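Local coordinates for protein DNA polymerase III, beta subunit (PDB 1VPK) that probably tethers the replicative DNA polymerase to its template as a ring-shaped sliding clamp, a head-to-tail homodimer that encircles DNA and confers processivity, at residues V267-R271 against K272-E276; I342-E345 against E346-M349; N350-D353 against S354-C358. One frame throughout, in Å; residues are numbered along the deposited sequence.

Contact 1 of 3, residues V267-R271 against K272-E276; sequences VVVSR and KELRE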
ATOM      1  N   VAL A 267     -30.241  17.232   5.630  1.00 47.81           N
ATOM      2  CA  VAL A 267     -29.513  16.812   6.806  1.00 47.62           C
ATOM      3  C   VAL A 267     -28.151  17.522   6.817  1.00 47.37           C
ATOM      4  O   VAL A 267     -27.444  17.550   5.809  1.00 46.50           O
ATOM      5  CB  VAL A 267     -29.310  15.308   6.752  1.00 47.97           C
ATOM      6  CG1 VAL A 267     -28.350  14.865   7.734  1.00 50.40           C
ATOM      7  CG2 VAL A 267     -30.622  14.574   6.990  1.00 49.63           C
ATOM      8  N   VAL A 268     -27.833  18.172   7.927  1.00 46.34           N
ATOM      9  CA  VAL A 268     -26.496  18.724   8.124  1.00 45.73           C
ATOM     10  C   VAL A 268     -25.815  17.832   9.129  1.00 45.06           C
ATOM     11  O   VAL A 268     -26.360  17.530  10.189  1.00 44.53           O
ATOM     12  CB  VAL A 268     -26.542  20.198   8.572  1.00 45.56           C
ATOM     13  CG1 VAL A 268     -25.140  20.735   8.859  1.00 46.67           C
ATOM     14  CG2 VAL A 268     -27.222  21.034   7.516  1.00 46.53           C
ATOM     15  N   VAL A 269     -24.605  17.412   8.794  1.00 45.41           N
ATOM     16  CA  VAL A 269     -23.908  16.405   9.573  1.00 45.74           C
ATOM     17  C   VAL A 269     -22.406  16.616   9.399  1.00 45.72           C
ATOM     18  O   VAL A 269     -21.962  17.037   8.342  1.00 45.47           O
ATOM     19  CB  VAL A 269     -24.354  14.977   9.143  1.00 45.74           C
ATOM     20  CG1 VAL A 269     -23.998  14.682   7.712  1.00 49.19           C
ATOM     21  CG2 VAL A 269     -23.773  13.894  10.069  1.00 46.39           C
ATOM     22  N   SER A 270     -21.646  16.331  10.459  1.00 46.50           N
ATOM     23  CA  SER A 270     -20.181  16.405  10.443  1.00 47.56           C
ATOM     24  C   SER A 270     -19.610  15.432   9.393  1.00 47.66           C
ATOM     25  O   SER A 270     -20.042  14.297   9.295  1.00 47.02           O
ATOM     26  CB  SER A 270     -19.603  16.123  11.854  1.00 48.18           C
ATOM     27  OG  SER A 270     -18.313  15.573  11.728  1.00 48.14           O
ATOM     28  N   ARG A 271     -18.675  15.902   8.573  1.00 48.25           N
ATOM     29  CA  ARG A 271     -18.024  15.033   7.586  1.00 48.35           C
ATOM     30  C   ARG A 271     -17.233  13.876   8.256  1.00 49.02           C
ATOM     31  O   ARG A 271     -17.341  12.733   7.847  1.00 47.30           O
ATOM     32  CB  ARG A 271     -17.100  15.881   6.707  1.00 49.30           C
ATOM     33  CG  ARG A 271     -16.521  15.158   5.486  1.00 51.17           C
ATOM     34  CD  ARG A 271     -15.783  16.133   4.624  1.00 53.77           C
ATOM     35  NE  ARG A 271     -14.593  16.630   5.304  1.00 51.51           N
ATOM     36  CZ  ARG A 271     -13.385  16.091   5.249  1.00 56.88           C
ATOM     37  NH1 ARG A 271     -13.128  15.028   4.490  1.00 56.73           N
ATOM     38  NH2 ARG A 271     -12.399  16.668   5.935  1.00 57.43           N
ATOM     39  N   LYS A 272     -16.437  14.195   9.271  1.00 48.55           N
ATOM     40  CA  LYS A 272     -15.749  13.177  10.098  1.00 50.37           C
ATOM     41  C   LYS A 272     -16.725  12.180  10.742  1.00 49.34           C
ATOM     42  O   LYS A 272     -16.487  10.987  10.684  1.00 49.00           O
ATOM     43  CB  LYS A 272     -14.957  13.866  11.203  1.00 50.78           C
ATOM     44  CG  LYS A 272     -14.182  12.969  12.158  1.00 53.97           C
ATOM     45  CD  LYS A 272     -13.579  13.783  13.276  1.00 54.46           C
ATOM     46  CE  LYS A 272     -12.577  12.984  14.095  1.00 60.63           C
ATOM     47  NZ  LYS A 272     -11.320  12.679  13.318  1.00 63.77           N
ATOM     48  N   GLU A 273     -17.812  12.684  11.314  1.00 48.32           N
ATOM     49  CA  GLU A 273     -18.884  11.885  11.996  1.00 48.95           C
ATOM     50  C   GLU A 273     -19.550  10.860  11.073  1.00 46.39           C
ATOM     51  O   GLU A 273     -19.642   9.663  11.372  1.00 45.51           O
ATOM     52  CB  GLU A 273     -19.948  12.881  12.556  1.00 49.70           C
ATOM     53  CG  GLU A 273     -21.309  12.347  13.001  1.00 51.27           C
ATOM     54  CD  GLU A 273     -22.306  13.442  13.563  1.00 55.31           C
ATOM     55  OE1 GLU A 273     -22.305  14.668  13.184  1.00 54.99           O
ATOM     56  OE2 GLU A 273     -23.158  13.002  14.383  1.00 66.93           O
ATOM     57  N   LEU A 274     -19.946  11.316   9.906  1.00 45.58           N
ATOM     58  CA  LEU A 274     -20.514  10.419   8.916  1.00 45.01           C
ATOM     59  C   LEU A 274     -19.489   9.450   8.333  1.00 45.93           C
ATOM     60  O   LEU A 274     -19.820   8.289   8.092  1.00 46.81           O
ATOM     61  CB  LEU A 274     -21.126  11.235   7.810  1.00 45.20           C
ATOM     62  CG  LEU A 274     -21.869  10.453   6.724  1.00 44.20           C
ATOM     63  CD1 LEU A 274     -22.978   9.626   7.303  1.00 43.43           C
ATOM     64  CD2 LEU A 274     -22.404  11.440   5.701  1.00 47.02           C
ATOM     65  N   ARG A 275     -18.285   9.928   8.020  1.00 47.16           N
ATOM     66  CA  ARG A 275     -17.197   9.035   7.548  1.00 48.36           C
ATOM     67  C   ARG A 275     -16.948   7.903   8.538  1.00 47.65           C
ATOM     68  O   ARG A 275     -16.833   6.738   8.160  1.00 45.56           O
ATOM     69  CB  ARG A 275     -15.918   9.849   7.309  1.00 47.95           C
ATOM     70  CG  ARG A 275     -14.682   9.085   6.796  1.00 52.01           C
ATOM     71  CD  ARG A 275     -13.318   9.685   7.338  1.00 57.00           C
ATOM     72  NE  ARG A 275     -13.294  11.159   7.224  1.00 66.51           N
ATOM     73  CZ  ARG A 275     -12.638  12.014   8.022  1.00 67.12           C
ATOM     74  NH1 ARG A 275     -11.879  11.578   9.028  1.00 70.92           N
ATOM     75  NH2 ARG A 275     -12.753  13.329   7.798  1.00 65.75           N
ATOM     76  N   GLU A 276     -16.909   8.227   9.823  1.00 46.39           N
ATOM     77  CA  GLU A 276     -16.676   7.217  10.833  1.00 47.62           C
ATOM     78  C   GLU A 276     -17.847   6.238  10.949  1.00 46.11           C
ATOM     79  O   GLU A 276     -17.680   5.043  11.167  1.00 45.55           O
ATOM     80  CB  GLU A 276     -16.340   7.891  12.174  1.00 47.77           C
ATOM     81  CG  GLU A 276     -14.957   8.487  12.199  1.00 50.38           C
ATOM     82  CD  GLU A 276     -14.656   9.343  13.452  1.00 53.26           C
ATOM     83  OE1 GLU A 276     -15.541   9.593  14.315  1.00 60.33           O
ATOM     84  OE2 GLU A 276     -13.502   9.811  13.537  1.00 62.84           O
TER
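Ser-270 and Glu-273 cap a helix start in a local contact where strand 265-270 turns into helix 271-285 of the C-terminal domain. The axes of the short segments 267-270 and 272-276 lie 83° apart, so the chain turns nearly square at Ser-270. Its side chain is swung to the side opposite its own N (chi1 152°), which brings OG to the first helical turn, where Glu-273 N donates to it at 3.0 Å in a nearly straight bond. The return bond is longer: Ser-270 N reaches Glu-273 OE1 at 3.3 Å, meeting that oxygen on its anti side. The extended Glu-273 chain thereby lies back over the strand end, and its OE1 comes to 3.5 Å from Val-269 CG2. On the buried side Val-269 CG1 meets Leu-274 CD2 at 4.1 Å, the side chains nearly perpendicular, and Leu-274 packs on Leu-339 of helix 332-341. One turn on, Arg-275 NH2 sits over a face of the Arg-271 guanidinium, 3.7 Å from Arg-271 NH1, with the planes 51° apart. Carbonyls of Leu-339 and Thr-344 fix the Arg-271 guanidinium, and Glu-336, on which Arg-275 packs, may ease the like charges. Reciprocal bonds make this a capping box, with Ser-270 as N-cap.

Contact 2 of 3, residues I342-E345 against E346-M349; sequences IETE and EIEM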
ATOM      1  N   ILE A 342     -14.496  16.382  -0.003  1.00 52.15           N
ATOM      2  CA  ILE A 342     -14.992  17.615   0.593  1.00 52.14           C
ATOM      3  C   ILE A 342     -14.057  18.034   1.699  1.00 53.78           C
ATOM      4  O   ILE A 342     -13.576  17.209   2.485  1.00 53.61           O
ATOM      5  CB  ILE A 342     -16.418  17.421   1.106  1.00 52.61           C
ATOM      6  CG1 ILE A 342     -17.366  17.247  -0.094  1.00 49.61           C
ATOM      7  CG2 ILE A 342     -16.863  18.589   2.002  1.00 52.47           C
ATOM      8  CD1 ILE A 342     -18.781  16.949   0.256  1.00 49.43           C
ATOM      9  N   GLU A 343     -13.817  19.333   1.781  1.00 55.16           N
ATOM     10  CA  GLU A 343     -12.839  19.868   2.734  1.00 56.96           C
ATOM     11  C   GLU A 343     -13.464  20.535   3.947  1.00 55.50           C
ATOM     12  O   GLU A 343     -12.802  20.654   4.973  1.00 56.95           O
ATOM     13  CB  GLU A 343     -11.896  20.815   1.995  1.00 57.52           C
ATOM     14  CG  GLU A 343     -11.475  20.184   0.649  1.00 59.77           C
ATOM     15  CD  GLU A 343     -10.238  20.801   0.005  1.00 61.39           C
ATOM     16  OE1 GLU A 343      -9.377  21.421   0.713  1.00 67.22           O
ATOM     17  OE2 GLU A 343     -10.126  20.618  -1.237  1.00 68.89           O
ATOM     18  N   THR A 344     -14.734  20.905   3.879  1.00 53.95           N
ATOM     19  CA  THR A 344     -15.406  21.475   5.044  1.00 53.76           C
ATOM     20  C   THR A 344     -15.684  20.442   6.134  1.00 52.00           C
ATOM     21  O   THR A 344     -15.807  19.262   5.846  1.00 51.98           O
ATOM     22  CB  THR A 344     -16.747  22.171   4.669  1.00 54.33           C
ATOM     23  OG1 THR A 344     -17.622  21.251   3.994  1.00 56.63           O
ATOM     24  CG2 THR A 344     -16.482  23.323   3.770  1.00 56.33           C
ATOM     25  N   GLU A 345     -15.812  20.907   7.375  1.00 49.44           N
ATOM     26  CA  GLU A 345     -16.052  20.039   8.518  1.00 48.99           C
ATOM     27  C   GLU A 345     -17.458  19.512   8.556  1.00 47.81           C
ATOM     28  O   GLU A 345     -17.683  18.450   9.132  1.00 46.78           O
ATOM     29  CB  GLU A 345     -15.787  20.748   9.827  1.00 48.74           C
ATOM     30  CG  GLU A 345     -14.378  21.157   9.993  1.00 50.79           C
ATOM     31  CD  GLU A 345     -14.133  21.949  11.260  1.00 55.52           C
ATOM     32  OE1 GLU A 345     -14.897  21.823  12.224  1.00 57.76           O
ATOM     33  OE2 GLU A 345     -13.155  22.727  11.280  1.00 60.09           O
ATOM     34  N   GLU A 346     -18.383  20.275   7.951  1.00 47.64           N
ATOM     35  CA  GLU A 346     -19.785  19.933   7.848  1.00 46.50           C
ATOM     36  C   GLU A 346     -20.203  19.823   6.396  1.00 46.29           C
ATOM     37  O   GLU A 346     -19.727  20.552   5.536  1.00 46.81           O
ATOM     38  CB  GLU A 346     -20.659  21.002   8.527  1.00 46.34           C
ATOM     39  CG  GLU A 346     -20.462  21.112  10.032  1.00 46.80           C
ATOM     40  CD  GLU A 346     -21.080  19.989  10.809  1.00 48.34           C
ATOM     41  OE1 GLU A 346     -22.175  19.539  10.440  1.00 50.18           O
ATOM     42  OE2 GLU A 346     -20.498  19.562  11.823  1.00 47.29           O
ATOM     43  N   ILE A 347     -21.125  18.918   6.146  1.00 46.10           N
ATOM     44  CA  ILE A 347     -21.691  18.715   4.821  1.00 47.84           C
ATOM     45  C   ILE A 347     -23.227  18.709   4.924  1.00 48.49           C
ATOM     46  O   ILE A 347     -23.795  18.513   6.026  1.00 47.23           O
ATOM     47  CB  ILE A 347     -21.184  17.389   4.161  1.00 48.40           C
ATOM     48  CG1 ILE A 347     -21.656  16.144   4.919  1.00 50.51           C
ATOM     49  CG2 ILE A 347     -19.660  17.364   4.105  1.00 48.98           C
ATOM     50  CD1 ILE A 347     -22.645  15.327   4.185  1.00 54.33           C
ATOM     51  N   GLU A 348     -23.879  18.935   3.784  1.00 48.06           N
ATOM     52  CA  GLU A 348     -25.305  18.704   3.676  1.00 49.79           C
ATOM     53  C   GLU A 348     -25.627  17.554   2.766  1.00 49.49           C
ATOM     54  O   GLU A 348     -24.962  17.332   1.753  1.00 49.45           O
ATOM     55  CB  GLU A 348     -26.071  19.884   3.075  1.00 50.19           C
ATOM     56  CG  GLU A 348     -25.754  21.191   3.545  1.00 53.01           C
ATOM     57  CD  GLU A 348     -26.835  22.161   3.112  1.00 56.02           C
ATOM     58  OE1 GLU A 348     -27.452  21.988   2.017  1.00 57.29           O
ATOM     59  OE2 GLU A 348     -27.087  23.068   3.897  1.00 55.11           O
ATOM     60  N   MET A 349     -26.646  16.815   3.161  1.00 49.29           N
ATOM     61  CA  MET A 349     -27.255  15.781   2.356  1.00 48.35           C
ATOM     62  C   MET A 349     -28.698  16.180   2.111  1.00 47.51           C
ATOM     63  O   MET A 349     -29.423  16.397   3.063  1.00 44.61           O
ATOM     64  CB  MET A 349     -27.245  14.481   3.086  1.00 49.43           C
ATOM     65  CG  MET A 349     -25.862  13.979   3.456  1.00 48.82           C
ATOM     66  SD  MET A 349     -25.927  12.315   4.082  1.00 55.13           S
ATOM     67  CE  MET A 349     -26.008  11.244   2.713  1.00 57.69           C
TER
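Between Ile-342 and Ile-347 the backbone bends out of the loop that follows helix 332-341 and straightens into strand 346-351, with Glu-345 in a helix-like conformation (phi/psi -74/-26°) and Glu-346 already extended. Two side-chain contacts span the bend. Thr-344 OG1 donates to Glu-346 O at 2.7 Å, with a C=O...OG1 angle of 149° and the donor tilted from the carbonyl plane. The hydroxyl points there because OG1 stands between the backbone N and the carbonyl carbon of its own residue, with CG2 anti to the carbonyl carbon. The second contact is apolar. Ile-342 CG2 meets Ile-347 CG2 at 3.7 Å, and Ile-342 CD1 reaches the same methyl at 4.0 Å. The two isoleucines cross at about a right angle, and the CG2 branch of Ile-347 receives both carbons. Both residues are buried, and both also rest on Ile-360 of strand 358-362 and on Arg-271 at the start of helix 271-285. The side chain of Glu-346 lies against Val-268 and Ser-270 of strand 265-270. A short hydroxyl-to-carbonyl bond thus engages the first carbonyl of the strand from the loop side, and the isoleucine contact is consistent with a dry inner face.

Contact 3 of 3, residues N350-D353 against S354-C358; sequences NFVD and STSPC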
ATOM      1  N   ASN A 350     -29.108  16.218   0.837  1.00 46.76           N
ATOM      2  CA  ASN A 350     -30.400  16.744   0.400  1.00 47.06           C
ATOM      3  C   ASN A 350     -31.129  15.639  -0.365  1.00 46.67           C
ATOM      4  O   ASN A 350     -30.555  15.061  -1.296  1.00 47.58           O
ATOM      5  CB  ASN A 350     -30.197  17.946  -0.514  1.00 47.10           C
ATOM      6  CG  ASN A 350     -29.654  19.190   0.227  1.00 50.34           C
ATOM      7  OD1 ASN A 350     -30.401  19.865   0.892  1.00 54.05           O
ATOM      8  ND2 ASN A 350     -28.362  19.498   0.061  1.00 51.25           N
ATOM      9  N   PHE A 351     -32.378  15.368   0.009  1.00 46.64           N
ATOM     10  CA  PHE A 351     -33.140  14.241  -0.499  1.00 46.27           C
ATOM     11  C   PHE A 351     -34.521  14.688  -0.934  1.00 47.89           C
ATOM     12  O   PHE A 351     -35.068  15.690  -0.420  1.00 44.84           O
ATOM     13  CB  PHE A 351     -33.353  13.192   0.585  1.00 46.50           C
ATOM     14  CG  PHE A 351     -32.101  12.754   1.326  1.00 45.43           C
ATOM     15  CD1 PHE A 351     -31.691  13.422   2.438  1.00 45.44           C
ATOM     16  CD2 PHE A 351     -31.375  11.641   0.927  1.00 46.35           C
ATOM     17  CE1 PHE A 351     -30.577  13.024   3.159  1.00 46.40           C
ATOM     18  CE2 PHE A 351     -30.258  11.221   1.669  1.00 45.74           C
ATOM     19  CZ  PHE A 351     -29.873  11.937   2.784  1.00 46.63           C
ATOM     20  N   VAL A 352     -35.124  13.889  -1.828  1.00 49.68           N
ATOM     21  CA  VAL A 352     -36.516  14.065  -2.231  1.00 51.51           C
ATOM     22  C   VAL A 352     -37.281  12.859  -1.693  1.00 51.88           C
ATOM     23  O   VAL A 352     -38.056  12.990  -0.755  1.00 53.19           O
ATOM     24  CB  VAL A 352     -36.664  14.279  -3.788  1.00 52.07           C
ATOM     25  CG1 VAL A 352     -38.143  14.496  -4.228  1.00 52.66           C
ATOM     26  CG2 VAL A 352     -35.915  15.506  -4.236  1.00 54.60           C
ATOM     27  N   ASP A 353     -36.992  11.679  -2.245  1.00 51.82           N
ATOM     28  CA  ASP A 353     -37.745  10.431  -2.056  1.00 52.06           C
ATOM     29  C   ASP A 353     -36.753   9.284  -1.985  1.00 49.88           C
ATOM     30  O   ASP A 353     -35.598   9.445  -2.357  1.00 48.91           O
ATOM     31  CB  ASP A 353     -38.588  10.101  -3.306  1.00 54.11           C
ATOM     32  CG  ASP A 353     -39.715  11.008  -3.492  1.00 58.48           C
ATOM     33  OD1 ASP A 353     -40.219  11.543  -2.469  1.00 68.16           O
ATOM     34  OD2 ASP A 353     -40.113  11.188  -4.653  1.00 62.23           O
ATOM     35  N   SER A 354     -37.232   8.120  -1.578  1.00 49.51           N
ATOM     36  CA  SER A 354     -36.405   6.901  -1.494  1.00 49.69           C
ATOM     37  C   SER A 354     -35.879   6.499  -2.878  1.00 49.29           C
ATOM     38  O   SER A 354     -34.895   5.784  -2.987  1.00 49.91           O
ATOM     39  CB  SER A 354     -37.208   5.747  -0.855  1.00 49.51           C
ATOM     40  OG  SER A 354     -38.186   5.203  -1.747  1.00 51.12           O
ATOM     41  N   THR A 355     -36.527   6.990  -3.924  1.00 49.41           N
ATOM     42  CA  THR A 355     -36.203   6.630  -5.318  1.00 50.11           C
ATOM     43  C   THR A 355     -35.503   7.738  -6.104  1.00 49.63           C
ATOM     44  O   THR A 355     -35.218   7.561  -7.264  1.00 48.12           O
ATOM     45  CB  THR A 355     -37.464   6.187  -6.054  1.00 50.18           C
ATOM     46  OG1 THR A 355     -38.430   7.233  -6.022  1.00 50.09           O
ATOM     47  CG2 THR A 355     -38.043   4.984  -5.334  1.00 52.17           C
ATOM     48  N   SER A 356     -35.157   8.840  -5.428  1.00 49.16           N
ATOM     49  CA  SER A 356     -34.576  10.005  -6.083  1.00 48.66           C
ATOM     50  C   SER A 356     -33.104  10.175  -5.700  1.00 48.45           C
ATOM     51  O   SER A 356     -32.692   9.728  -4.610  1.00 47.01           O
ATOM     52  CB  SER A 356     -35.376  11.225  -5.659  1.00 49.44           C
ATOM     53  OG  SER A 356     -36.718  11.073  -6.078  1.00 51.21           O
ATOM     54  N   PRO A 357     -32.304  10.826  -6.569  1.00 48.38           N
ATOM     55  CA  PRO A 357     -30.912  11.096  -6.218  1.00 49.77           C
ATOM     56  C   PRO A 357     -30.790  11.883  -4.914  1.00 49.82           C
ATOM     57  O   PRO A 357     -31.721  12.610  -4.513  1.00 49.36           O
ATOM     58  CB  PRO A 357     -30.408  11.968  -7.378  1.00 49.94           C
ATOM     59  CG  PRO A 357     -31.332  11.667  -8.522  1.00 50.71           C
ATOM     60  CD  PRO A 357     -32.656  11.320  -7.918  1.00 50.23           C
ATOM     61  N   CYS A 358     -29.646  11.752  -4.286  1.00 49.91           N
ATOM     62  CA  CYS A 358     -29.274  12.595  -3.155  1.00 49.35           C
ATOM     63  C   CYS A 358     -28.185  13.552  -3.632  1.00 48.86           C
ATOM     64  O   CYS A 358     -27.231  13.135  -4.327  1.00 49.66           O
ATOM     65  CB  CYS A 358     -28.736  11.705  -2.030  1.00 49.36           C
ATOM     66  SG  CYS A 358     -27.953  12.541  -0.719  1.00 53.21           S
TER
HETATM   67  O   HOH W   1     -33.418  11.503  -2.514  1.00 37.64           O
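Cys-358 SG lies opposite its own backbone N (chi1 169°) and Phe-351 CG beside its N (chi1 -51°), and these two rotations bring sulfur and ring together. SG stands 3.6 Å from Phe-351 CE2 and 4.1 Å from the ring centroid, 33° off the ring normal, an oblique sulfur-aromatic approach. Phe-330 of strand 326-330 touches both residues. Beside them Cys-358 CA comes to 3.3 Å from Asn-350 O, a CA-H...O contact bent at the hydrogen. Farther out, the chain reverses in a type I turn from Asp-353 to Ser-356. Its closing bond, Ser-356 N to Asp-353 O, is 3.2 Å long and nearly straight at the hydrogen, yet the donor stands well above the carbonyl plane. Val-352 CB packs on Ser-356 CB at 3.8 Å, and Ser-356 OG comes alongside Asp-353 CB at 3.5 Å. Between the two arms a water accepts from Val-352 N at 3.0 Å and probably donates to Ser-356 O at 2.8 Å, bridging the backbones where those two atoms are too far apart for a direct bond. The whole is a beta hairpin of antiparallel strands 346-351 and 358-362, whose connecting loop contains a type I turn and is bridged by a water.

How the contacts relate
All three contacts are local and lie in series within the C-terminal domain, none nesting in or crossing another. Contact 1 closes the corner between strand 265-270 and helix 271-285. After an excursion mostly through another sheet, with strand 320-323 returning to this one, and helix 332-341, contact 2 closes the bend into strand 346-351, and contact 3 follows at that strand's far end, closing the connection to strand 358-362. Strands 265-270 and 346-351 are antiparallel neighbours, setting contacts 1 and 2 side by side, centres about 7 Å apart; Arg-271 N to Glu-345 O, 2.8 Å, is a probable hydrogen bond. Contact 3, its centre about 18 Å from theirs, touches both: Phe-351 on Val-267, Cys-358 on Met-349.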